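Long-range contacts in lactaldehyde dehydrogenase (Escherichia coli, PDB 2ILU), which catalyses the irreversible NAD-dependent oxidation of lactaldehyde to lactate, and acts on glycolaldehyde as well, in the breakdown of L-fucose and L-rhamnose: residues 7-12 / 204-209; 144-149 / 169-174. All blocks are in the same frame, centred on the assembly; numbering follows the deposited sequence.

Overall arrangement
The two contacts belong to one continuous piece of architecture around the adenosine end of the bound dinucleotide, here NADPH. Interaction 2 pairs strands 134-149 and 172-176; strand 202-204 then lies parallel to 172-176, and interaction 1 ties its end to strand 5-11. Along the chain, interaction 2 is nested inside the loop closed by interaction 1. Their centres are about 15 Å apart, yet they meet directly: Val205 CG2 lies 3.9 Å from Val174 CG1, and Val205 shares a backbone hydrogen bond with Ile175. Each also reaches the cofactor, interaction 1 through Gly209 at the phosphate on the adenosine ribose, interaction 2 through Ile149 beside that ribose.

Interaction 1: residues 7-12 / 204-209; sequences HPMYID and LVLGRG. With NDP (NADPH dihydro-nicotinamide-adenine-dinucleotide phosphate), chain D.
Tyr10 and Leu204 form a single antiparallel bridge of the hydrogen-bonded type, in which each residue gives its N-H and takes one through its carbonyl. Tyr10 N lies 2.9 Å from Leu204 O (146° at the hydrogen), and Leu204 N lies 2.7 Å from Tyr10 O (160°). The CB atoms of the pair touch at 3.9 Å, while the tyrosine ring extends beyond the bridge, its hydroxyl hydrogen-bonded to Asp193 OD2 and the ring packed edge-to-face with Phe15. Met9, with CG beside its backbone N (chi1 -65°) and the chain extended beyond, lies along the backbone of 205-206: CG is 3.6 Å from Leu206 N and SD 4.2 Å from Val205 CB. Leu206 points toward 7-12, its CD1 4.0 Å from His7 CB, and Ile11 CD1 meets Val205 CG1 at 4.1 Å. A backbone bond of Met9 with Val16 continues the network on the side of strand 14-16. Arg208, whose guanidinium pairs with Asp40, stands at the N-cap of helix 209-218, and Gly209 N donates to O2X of the phosphate on the adenosine ribose of the bound NADPH (2.6 Å). The bridge thus joins the sheet of strand 5-11 to the Rossmann-like coenzyme domain of aldehyde dehydrogenases; here the N-terminus of helix 209-218 meets the extra ribose phosphate of the bound NADPH.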
ATOM      1  N   HIS A   7      11.378  45.112   1.947  1.00 25.82           N
ATOM      2  CA  HIS A   7      11.872  43.766   1.695  1.00 23.13           C
ATOM      3  C   HIS A   7      12.363  43.454   0.270  1.00 21.73           C
ATOM      4  O   HIS A   7      11.787  43.934  -0.711  1.00 20.61           O
ATOM      5  CB  HIS A   7      10.797  42.740   2.066  1.00 20.82           C
ATOM      6  CG  HIS A   7      10.337  42.840   3.484  1.00 21.24           C
ATOM      7  ND1 HIS A   7      11.149  42.530   4.552  1.00 21.46           N
ATOM      8  CD2 HIS A   7       9.159  43.252   4.010  1.00 22.01           C
ATOM      9  CE1 HIS A   7      10.491  42.746   5.678  1.00 21.51           C
ATOM     10  NE2 HIS A   7       9.282  43.185   5.377  1.00 21.27           N
ATOM     11  N   PRO A   8      13.450  42.676   0.164  1.00 19.42           N
ATOM     12  CA  PRO A   8      14.013  42.279  -1.121  1.00 19.47           C
ATOM     13  C   PRO A   8      13.453  40.863  -1.393  1.00 19.78           C
ATOM     14  O   PRO A   8      12.935  40.234  -0.472  1.00 18.71           O
ATOM     15  CB  PRO A   8      15.502  42.226  -0.832  1.00 19.57           C
ATOM     16  CG  PRO A   8      15.508  41.639   0.544  1.00 16.73           C
ATOM     17  CD  PRO A   8      14.438  42.461   1.237  1.00 16.83           C
ATOM     18  N   MET A   9      13.554  40.388  -2.620  1.00 20.37           N
ATOM     19  CA  MET A   9      13.087  39.054  -2.911  1.00 20.27           C
ATOM     20  C   MET A   9      14.192  38.010  -2.650  1.00 19.30           C
ATOM     21  O   MET A   9      15.359  38.397  -2.562  1.00 18.21           O
ATOM     22  CB  MET A   9      12.617  38.984  -4.366  1.00 20.22           C
ATOM     23  CG  MET A   9      11.410  39.854  -4.647  1.00 19.91           C
ATOM     24  SD  MET A   9      10.853  39.700  -6.351  1.00 27.08           S
ATOM     25  CE  MET A   9      10.066  41.287  -6.588  1.00 21.12           C
ATOM     26  N   TYR A  10      13.836  36.743  -2.479  1.00 18.34           N
ATOM     27  CA  TYR A  10      14.858  35.732  -2.280  1.00 17.74           C
ATOM     28  C   TYR A  10      14.953  34.806  -3.483  1.00 18.53           C
ATOM     29  O   TYR A  10      14.114  33.920  -3.619  1.00 21.31           O
ATOM     30  CB  TYR A  10      14.598  34.909  -1.025  1.00 16.54           C
ATOM     31  CG  TYR A  10      15.791  34.065  -0.633  1.00 16.03           C
ATOM     32  CD1 TYR A  10      16.901  34.635  -0.016  1.00 16.84           C
ATOM     33  CD2 TYR A  10      15.830  32.703  -0.922  1.00 15.95           C
ATOM     34  CE1 TYR A  10      18.023  33.867   0.303  1.00 18.46           C
ATOM     35  CE2 TYR A  10      16.943  31.930  -0.610  1.00 16.09           C
ATOM     36  CZ  TYR A  10      18.035  32.512  -0.001  1.00 17.33           C
ATOM     37  OH  TYR A  10      19.141  31.738   0.294  1.00 17.22           O
ATOM     38  N   ILE A  11      15.950  35.037  -4.327  1.00 19.68           N
ATOM     39  CA  ILE A  11      16.156  34.272  -5.545  1.00 20.36           C
ATOM     40  C   ILE A  11      17.565  33.661  -5.673  1.00 21.31           C
ATOM     41  O   ILE A  11      18.537  34.301  -5.292  1.00 23.40           O
ATOM     42  CB  ILE A  11      15.897  35.169  -6.769  1.00 20.38           C
ATOM     43  CG1 ILE A  11      14.464  35.701  -6.703  1.00 20.01           C
ATOM     44  CG2 ILE A  11      16.152  34.401  -8.061  1.00 19.85           C
ATOM     45  CD1 ILE A  11      14.084  36.594  -7.851  1.00 20.67           C
ATOM     46  N   ASP A  12      17.648  32.451  -6.201  1.00 21.23           N
ATOM     47  CA  ASP A  12      18.916  31.769  -6.370  1.00 21.67           C
ATOM     48  C   ASP A  12      19.897  31.930  -5.190  1.00 22.63           C
ATOM     49  O   ASP A  12      20.993  32.457  -5.358  1.00 22.52           O
ATOM     50  CB  ASP A  12      19.577  32.216  -7.676  1.00 21.56           C
ATOM     51  CG  ASP A  12      20.518  31.162  -8.247  1.00 21.82           C
ATOM     52  OD1 ASP A  12      20.355  29.971  -7.905  1.00 23.17           O
ATOM     53  OD2 ASP A  12      21.407  31.517  -9.050  1.00 20.20           O
ATOM     54  N   LEU A 204      11.750  32.868  -3.024  1.00 14.50           N
ATOM     55  CA  LEU A 204      10.621  33.671  -2.594  1.00 15.61           C
ATOM     56  C   LEU A 204      10.446  34.929  -3.454  1.00 17.54           C
ATOM     57  O   LEU A 204      11.377  35.730  -3.527  1.00 19.15           O
ATOM     58  CB  LEU A 204      10.805  34.077  -1.132  1.00 14.15           C
ATOM     59  CG  LEU A 204       9.641  34.833  -0.496  1.00 13.05           C
ATOM     60  CD1 LEU A 204       8.559  33.851  -0.084  1.00 10.51           C
ATOM     61  CD2 LEU A 204      10.142  35.599   0.716  1.00 13.59           C
ATOM     62  N   VAL A 205       9.304  35.088  -4.105  1.00 18.01           N
ATOM     63  CA  VAL A 205       9.098  36.275  -4.922  1.00 18.53           C
ATOM     64  C   VAL A 205       7.888  37.109  -4.488  1.00 18.68           C
ATOM     65  O   VAL A 205       6.783  36.581  -4.409  1.00 20.71           O
ATOM     66  CB  VAL A 205       8.980  35.916  -6.435  1.00 19.21           C
ATOM     67  CG1 VAL A 205      10.292  35.333  -6.932  1.00 18.08           C
ATOM     68  CG2 VAL A 205       7.843  34.933  -6.666  1.00 20.35           C
ATOM     69  N   LEU A 206       8.115  38.385  -4.205  1.00 18.83           N
ATOM     70  CA  LEU A 206       7.057  39.274  -3.750  1.00 17.13           C
ATOM     71  C   LEU A 206       6.324  40.034  -4.868  1.00 15.37           C
ATOM     72  O   LEU A 206       6.942  40.363  -5.876  1.00 14.81           O
ATOM     73  CB  LEU A 206       7.650  40.257  -2.740  1.00 16.24           C
ATOM     74  CG  LEU A 206       8.382  39.498  -1.637  1.00 14.06           C
ATOM     75  CD1 LEU A 206       9.173  40.449  -0.764  1.00 16.77           C
ATOM     76  CD2 LEU A 206       7.362  38.740  -0.824  1.00 13.39           C
ATOM     77  N   GLY A 207       5.040  40.299  -4.671  1.00 16.25           N
ATOM     78  CA  GLY A 207       4.259  40.998  -5.675  1.00 17.21           C
ATOM     79  C   GLY A 207       2.786  40.648  -5.583  1.00 18.07           C
ATOM     80  O   GLY A 207       2.333  40.068  -4.596  1.00 18.28           O
ATOM     81  N   ARG A 208       2.034  41.007  -6.612  1.00 20.37           N
ATOM     82  CA  ARG A 208       0.605  40.727  -6.647  1.00 23.32           C
ATOM     83  C   ARG A 208       0.248  39.420  -7.381  1.00 24.17           C
ATOM     84  O   ARG A 208       1.053  38.954  -8.186  1.00 25.16           O
ATOM     85  CB  ARG A 208      -0.136  41.910  -7.284  1.00 24.87           C
ATOM     86  CG  ARG A 208      -0.084  43.175  -6.430  1.00 31.70           C
ATOM     87  CD  ARG A 208      -0.753  44.392  -7.076  1.00 34.54           C
ATOM     88  NE  ARG A 208      -0.065  44.823  -8.288  1.00 37.61           N
ATOM     89  CZ  ARG A 208      -0.503  44.588  -9.523  1.00 40.03           C
ATOM     90  NH1 ARG A 208      -1.642  43.927  -9.713  1.00 40.52           N
ATOM     91  NH2 ARG A 208       0.205  45.005 -10.567  1.00 39.25           N
ATOM     92  N   GLY A 209      -0.925  38.857  -7.101  1.00 25.78           N
ATOM     93  CA  GLY A 209      -1.341  37.624  -7.746  1.00 24.73           C
ATOM     94  C   GLY A 209      -1.486  37.758  -9.249  1.00 25.60           C
ATOM     95  O   GLY A 209      -1.048  36.882 -10.004  1.00 23.28           O
TER
HETATM   96  PA  NDP D 482      -7.285  34.946  -2.826  1.00 35.06           P
HETATM   97  O1A NDP D 482      -8.162  34.173  -3.732  1.00 38.79           O
HETATM   98  O2A NDP D 482      -7.364  36.414  -2.841  1.00 37.73           O
HETATM   99  O5B NDP D 482      -5.845  34.431  -3.149  1.00 33.88           O
HETATM  100  C5B NDP D 482      -4.741  34.935  -2.387  1.00 26.42           C
HETATM  101  C4B NDP D 482      -3.456  34.381  -2.990  1.00 23.51           C
HETATM  102  O4B NDP D 482      -3.785  34.095  -4.419  1.00 23.41           O
HETATM  103  C3B NDP D 482      -2.442  35.475  -3.030  1.00 23.40           C
HETATM  104  O3B NDP D 482      -1.121  34.932  -3.149  1.00 22.29           O
HETATM  105  C2B NDP D 482      -2.901  36.204  -4.246  1.00 24.09           C
HETATM  106  O2B NDP D 482      -2.135  37.303  -4.637  1.00 28.51           O
HETATM  107  C1B NDP D 482      -3.039  35.061  -5.223  1.00 22.21           C
HETATM  108  N9A NDP D 482      -3.840  35.393  -6.404  1.00 20.86           N
HETATM  109  C8A NDP D 482      -4.934  36.243  -6.444  1.00 18.89           C
HETATM  110  N7A NDP D 482      -5.412  36.436  -7.669  1.00 17.37           N
HETATM  111  C5A NDP D 482      -4.605  35.684  -8.453  1.00 19.90           C
HETATM  112  C6A NDP D 482      -4.606  35.465  -9.865  1.00 19.42           C
HETATM  113  N6A NDP D 482      -5.481  36.035 -10.686  1.00 20.05           N
HETATM  114  N1A NDP D 482      -3.634  34.624 -10.345  1.00 17.97           N
HETATM  115  C2A NDP D 482      -2.728  34.026  -9.540  1.00 17.54           C
HETATM  116  N3A NDP D 482      -2.644  34.170  -8.182  1.00 18.41           N
HETATM  117  C4A NDP D 482      -3.623  35.018  -7.681  1.00 19.94           C
HETATM  118  O3  NDP D 482      -7.490  34.407  -1.318  1.00 45.25           O
HETATM  119  PN  NDP D 482      -7.362  34.974   0.159  1.00 51.13           P
HETATM  120  O1N NDP D 482      -6.242  35.948   0.210  1.00 51.18           O
HETATM  121  O2N NDP D 482      -7.257  33.764   1.027  1.00 52.45           O
HETATM  122  O5D NDP D 482      -8.770  35.677   0.529  1.00 56.34           O
HETATM  123  C5D NDP D 482      -9.421  36.657  -0.327  1.00 65.47           C
HETATM  124  C4D NDP D 482      -9.057  38.063   0.081  1.00 71.33           C
HETATM  125  O4D NDP D 482      -8.326  38.744  -0.991  1.00 74.70           O
HETATM  126  C3D NDP D 482     -10.226  39.012   0.399  1.00 73.54           C
HETATM  127  O3D NDP D 482     -10.837  38.783   1.641  1.00 73.18           O
HETATM  128  C2D NDP D 482      -9.577  40.378   0.214  1.00 75.25           C
HETATM  129  O2D NDP D 482      -8.953  40.768   1.438  1.00 75.46           O
HETATM  130  C1D NDP D 482      -8.590  40.141  -0.941  1.00 76.98           C
HETATM  131  N1N NDP D 482      -9.091  40.629  -2.293  1.00 80.12           N
HETATM  132  C2N NDP D 482      -8.799  41.931  -2.671  1.00 81.72           C
HETATM  133  C3N NDP D 482      -9.219  42.465  -3.893  1.00 83.14           C
HETATM  134  C7N NDP D 482      -8.901  43.901  -4.316  1.00 83.08           C
HETATM  135  O7N NDP D 482      -9.108  44.825  -3.525  1.00 82.57           O
HETATM  136  N7N NDP D 482      -8.395  44.064  -5.553  1.00 82.17           N
HETATM  137  C4N NDP D 482      -9.988  41.624  -4.793  1.00 82.71           C
HETATM  138  C5N NDP D 482     -10.285  40.294  -4.405  1.00 81.68           C
HETATM  139  C6N NDP D 482      -9.854  39.790  -3.183  1.00 81.47           C
HETATM  140  P2B NDP D 482      -2.302  38.713  -3.847  1.00 29.33           P
HETATM  141  O1X NDP D 482      -1.824  38.492  -2.447  1.00 27.90           O
HETATM  142  O2X NDP D 482      -1.465  39.641  -4.682  1.00 33.80           O
HETATM  143  O3X NDP D 482      -3.771  39.050  -3.918  1.00 31.78           O

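Interaction 2: residues 144-149 / 169-174; sequences GVTTGI and TGNTIV. With NDP (NADPH dihydro-nicotinamide-adenine-dinucleotide phosphate), chain D.
Val145, Thr146 and Thr147 run parallel to Thr172, Ile173 and Val174 in unbroken register, the short strand axes approaching to 4.5 Å and their directions differing by 33° (signed crossing -33°), the usual twist of a beta sheet. This is the strand pairing of a beta-alpha-beta crossover, helix 155-168 linking the two strands within the cofactor-binding sheet. The alternating bonds typical of parallel strands pass from Thr172 N to Gly144 O, Thr146 N to Thr172 O, Val174 N to Thr146 O and Gly148 N to Val174 O. Side chains alternate between faces. Thr146 and Ile173 point to the side where helix 155-168 packs, and Ile173 CG1 comes to 3.8 Å from Thr146 OG1. Val145, Thr172 and Val174 point to the other, against helix 43-62; there Val145 CG2 lies 3.5 Å from Thr172 OG1. Thr147 faces the same way, its hydroxyl bonded to Leu216 O. Just ahead of strand 172-176, Asn171 extends the pairing with its side-chain amide: OD1 accepts Gly144 N at 2.9 Å, in the carbonyl plane, while ND2 is held by Tyr469 O and Ala166 O. That leaves both ends of the buried amide satisfied and its rotation fixed. At the far end, Ile149 CG2 lies 3.3 Å from O3B of the adenosine ribose of NADPH. Thr146, with its hydroxyl between backbone N and carbonyl carbon (chi1 63°), gives Thr172 O a second donor: OG1 lies 3.2 Å from that oxygen, above the carbonyl plane.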
ATOM      1  N   GLY A 144       9.882  18.334 -10.750  1.00  9.10           N
ATOM      2  CA  GLY A 144      10.854  19.288 -11.253  1.00  9.37           C
ATOM      3  C   GLY A 144      10.664  20.597 -10.521  1.00  9.46           C
ATOM      4  O   GLY A 144      10.877  20.672  -9.313  1.00 12.78           O
ATOM      5  N   VAL A 145      10.252  21.634 -11.239  1.00  8.57           N
ATOM      6  CA  VAL A 145      10.025  22.923 -10.610  1.00  5.87           C
ATOM      7  C   VAL A 145       8.566  23.164 -10.216  1.00  7.34           C
ATOM      8  O   VAL A 145       7.689  23.070 -11.073  1.00  9.69           O
ATOM      9  CB  VAL A 145      10.446  24.087 -11.522  1.00  5.06           C
ATOM     10  CG1 VAL A 145      10.123  25.420 -10.833  1.00  2.18           C
ATOM     11  CG2 VAL A 145      11.928  23.986 -11.850  1.00  1.00           C
ATOM     12  N   THR A 146       8.317  23.456  -8.948  1.00  5.82           N
ATOM     13  CA  THR A 146       6.960  23.726  -8.522  1.00  5.36           C
ATOM     14  C   THR A 146       6.759  25.149  -7.956  1.00  5.22           C
ATOM     15  O   THR A 146       7.729  25.806  -7.574  1.00  4.47           O
ATOM     16  CB  THR A 146       6.475  22.671  -7.490  1.00  6.20           C
ATOM     17  OG1 THR A 146       7.272  22.747  -6.305  1.00  5.69           O
ATOM     18  CG2 THR A 146       6.586  21.263  -8.089  1.00  5.69           C
ATOM     19  N   THR A 147       5.524  25.617  -7.932  1.00  5.23           N
ATOM     20  CA  THR A 147       5.273  26.944  -7.428  1.00  7.05           C
ATOM     21  C   THR A 147       4.170  26.997  -6.387  1.00  7.55           C
ATOM     22  O   THR A 147       3.247  26.195  -6.451  1.00  8.08           O
ATOM     23  CB  THR A 147       4.909  27.928  -8.572  1.00  7.54           C
ATOM     24  OG1 THR A 147       3.692  27.512  -9.192  1.00  7.52           O
ATOM     25  CG2 THR A 147       6.003  27.967  -9.621  1.00  7.31           C
ATOM     26  N   GLY A 148       4.282  27.932  -5.455  1.00  8.85           N
ATOM     27  CA  GLY A 148       3.280  28.068  -4.424  1.00  8.05           C
ATOM     28  C   GLY A 148       2.789  29.498  -4.351  1.00  9.73           C
ATOM     29  O   GLY A 148       3.580  30.445  -4.315  1.00 10.90           O
ATOM     30  N   ILE A 149       1.473  29.643  -4.355  1.00  8.77           N
ATOM     31  CA  ILE A 149       0.817  30.930  -4.251  1.00 10.33           C
ATOM     32  C   ILE A 149      -0.037  30.952  -2.974  1.00 12.53           C
ATOM     33  O   ILE A 149      -1.107  30.357  -2.977  1.00 16.10           O
ATOM     34  CB  ILE A 149      -0.089  31.167  -5.465  1.00 10.70           C
ATOM     35  CG1 ILE A 149       0.700  30.942  -6.759  1.00  8.38           C
ATOM     36  CG2 ILE A 149      -0.647  32.563  -5.417  1.00  9.42           C
ATOM     37  CD1 ILE A 149      -0.148  31.044  -8.009  1.00  6.60           C
ATOM     38  N   THR A 169      10.489  15.326  -1.754  1.00 11.37           N
ATOM     39  CA  THR A 169      10.401  14.479  -2.934  1.00 11.32           C
ATOM     40  C   THR A 169      11.425  14.798  -4.031  1.00  9.96           C
ATOM     41  O   THR A 169      11.493  14.073  -5.015  1.00 10.20           O
ATOM     42  CB  THR A 169       8.999  14.550  -3.540  1.00 12.93           C
ATOM     43  OG1 THR A 169       8.584  15.921  -3.620  1.00 18.33           O
ATOM     44  CG2 THR A 169       8.022  13.784  -2.688  1.00 12.97           C
ATOM     45  N   GLY A 170      12.192  15.867  -3.864  1.00 10.74           N
ATOM     46  CA  GLY A 170      13.192  16.201  -4.863  1.00  9.59           C
ATOM     47  C   GLY A 170      12.820  17.343  -5.781  1.00  9.10           C
ATOM     48  O   GLY A 170      13.420  17.517  -6.835  1.00  9.50           O
ATOM     49  N   ASN A 171      11.825  18.123  -5.394  1.00  9.60           N
ATOM     50  CA  ASN A 171      11.425  19.250  -6.212  1.00 10.93           C
ATOM     51  C   ASN A 171      12.029  20.557  -5.729  1.00 11.83           C
ATOM     52  O   ASN A 171      12.524  20.630  -4.603  1.00 12.19           O
ATOM     53  CB  ASN A 171       9.900  19.433  -6.202  1.00 12.02           C
ATOM     54  CG  ASN A 171       9.161  18.258  -6.789  1.00 12.44           C
ATOM     55  OD1 ASN A 171       9.043  18.126  -8.011  1.00 15.19           O
ATOM     56  ND2 ASN A 171       8.654  17.396  -5.926  1.00 10.95           N
ATOM     57  N   THR A 172      12.009  21.552  -6.596  1.00 11.18           N
ATOM     58  CA  THR A 172      12.466  22.867  -6.228  1.00 11.79           C
ATOM     59  C   THR A 172      11.236  23.761  -6.213  1.00 11.42           C
ATOM     60  O   THR A 172      10.307  23.459  -6.955  1.00 13.06           O
ATOM     61  CB  THR A 172      13.481  23.396  -7.212  1.00 12.67           C
ATOM     62  OG1 THR A 172      12.896  23.439  -8.519  1.00 15.49           O
ATOM     63  CG2 THR A 172      14.712  22.499  -7.210  1.00 11.52           C
ATOM     64  N   ILE A 173      11.205  24.811  -5.411  1.00 10.42           N
ATOM     65  CA  ILE A 173       9.993  25.597  -5.363  1.00  9.42           C
ATOM     66  C   ILE A 173      10.149  27.125  -5.383  1.00 10.23           C
ATOM     67  O   ILE A 173      11.171  27.656  -4.957  1.00 10.07           O
ATOM     68  CB  ILE A 173       9.202  25.210  -4.114  1.00  8.39           C
ATOM     69  CG1 ILE A 173       7.807  25.816  -4.150  1.00  8.56           C
ATOM     70  CG2 ILE A 173       9.939  25.701  -2.886  1.00 10.81           C
ATOM     71  CD1 ILE A 173       6.869  25.199  -3.141  1.00  8.57           C
ATOM     72  N   VAL A 174       9.130  27.789  -5.903  1.00 10.54           N
ATOM     73  CA  VAL A 174       9.076  29.233  -5.947  1.00 11.58           C
ATOM     74  C   VAL A 174       7.762  29.713  -5.327  1.00 12.81           C
ATOM     75  O   VAL A 174       6.709  29.574  -5.952  1.00 14.29           O
ATOM     76  CB  VAL A 174       9.147  29.784  -7.381  1.00 11.07           C
ATOM     77  CG1 VAL A 174       9.222  31.295  -7.328  1.00 12.07           C
ATOM     78  CG2 VAL A 174      10.353  29.223  -8.109  1.00 11.68           C
TER
HETATM   79  PA  NDP D 482      -7.285  34.946  -2.826  1.00 35.06           P
HETATM   80  O1A NDP D 482      -8.162  34.173  -3.732  1.00 38.79           O
HETATM   81  O2A NDP D 482      -7.364  36.414  -2.841  1.00 37.73           O
HETATM   82  O5B NDP D 482      -5.845  34.431  -3.149  1.00 33.88           O
HETATM   83  C5B NDP D 482      -4.741  34.935  -2.387  1.00 26.42           C
HETATM   84  C4B NDP D 482      -3.456  34.381  -2.990  1.00 23.51           C
HETATM   85  O4B NDP D 482      -3.785  34.095  -4.419  1.00 23.41           O
HETATM   86  C3B NDP D 482      -2.442  35.475  -3.030  1.00 23.40           C
HETATM   87  O3B NDP D 482      -1.121  34.932  -3.149  1.00 22.29           O
HETATM   88  C2B NDP D 482      -2.901  36.204  -4.246  1.00 24.09           C
HETATM   89  O2B NDP D 482      -2.135  37.303  -4.637  1.00 28.51           O
HETATM   90  C1B NDP D 482      -3.039  35.061  -5.223  1.00 22.21           C
HETATM   91  N9A NDP D 482      -3.840  35.393  -6.404  1.00 20.86           N
HETATM   92  C8A NDP D 482      -4.934  36.243  -6.444  1.00 18.89           C
HETATM   93  N7A NDP D 482      -5.412  36.436  -7.669  1.00 17.37           N
HETATM   94  C5A NDP D 482      -4.605  35.684  -8.453  1.00 19.90           C
HETATM   95  C6A NDP D 482      -4.606  35.465  -9.865  1.00 19.42           C
HETATM   96  N6A NDP D 482      -5.481  36.035 -10.686  1.00 20.05           N
HETATM   97  N1A NDP D 482      -3.634  34.624 -10.345  1.00 17.97           N
HETATM   98  C2A NDP D 482      -2.728  34.026  -9.540  1.00 17.54           C
HETATM   99  N3A NDP D 482      -2.644  34.170  -8.182  1.00 18.41           N
HETATM  100  C4A NDP D 482      -3.623  35.018  -7.681  1.00 19.94           C
HETATM  101  O3  NDP D 482      -7.490  34.407  -1.318  1.00 45.25           O
HETATM  102  PN  NDP D 482      -7.362  34.974   0.159  1.00 51.13           P
HETATM  103  O1N NDP D 482      -6.242  35.948   0.210  1.00 51.18           O
HETATM  104  O2N NDP D 482      -7.257  33.764   1.027  1.00 52.45           O
HETATM  105  O5D NDP D 482      -8.770  35.677   0.529  1.00 56.34           O
HETATM  106  C5D NDP D 482      -9.421  36.657  -0.327  1.00 65.47           C
HETATM  107  C4D NDP D 482      -9.057  38.063   0.081  1.00 71.33           C
HETATM  108  O4D NDP D 482      -8.326  38.744  -0.991  1.00 74.70           O
HETATM  109  C3D NDP D 482     -10.226  39.012   0.399  1.00 73.54           C
HETATM  110  O3D NDP D 482     -10.837  38.783   1.641  1.00 73.18           O
HETATM  111  C2D NDP D 482      -9.577  40.378   0.214  1.00 75.25           C
HETATM  112  O2D NDP D 482      -8.953  40.768   1.438  1.00 75.46           O
HETATM  113  C1D NDP D 482      -8.590  40.141  -0.941  1.00 76.98           C
HETATM  114  N1N NDP D 482      -9.091  40.629  -2.293  1.00 80.12           N
HETATM  115  C2N NDP D 482      -8.799  41.931  -2.671  1.00 81.72           C
HETATM  116  C3N NDP D 482      -9.219  42.465  -3.893  1.00 83.14           C
HETATM  117  C7N NDP D 482      -8.901  43.901  -4.316  1.00 83.08           C
HETATM  118  O7N NDP D 482      -9.108  44.825  -3.525  1.00 82.57           O
HETATM  119  N7N NDP D 482      -8.395  44.064  -5.553  1.00 82.17           N
HETATM  120  C4N NDP D 482      -9.988  41.624  -4.793  1.00 82.71           C
HETATM  121  C5N NDP D 482     -10.285  40.294  -4.405  1.00 81.68           C
HETATM  122  C6N NDP D 482      -9.854  39.790  -3.183  1.00 81.47           C
HETATM  123  P2B NDP D 482      -2.302  38.713  -3.847  1.00 29.33           P
HETATM  124  O1X NDP D 482      -1.824  38.492  -2.447  1.00 27.90           O
HETATM  125  O2X NDP D 482      -1.465  39.641  -4.682  1.00 33.80           O
HETATM  126  O3X NDP D 482      -3.771  39.050  -3.918  1.00 31.78           O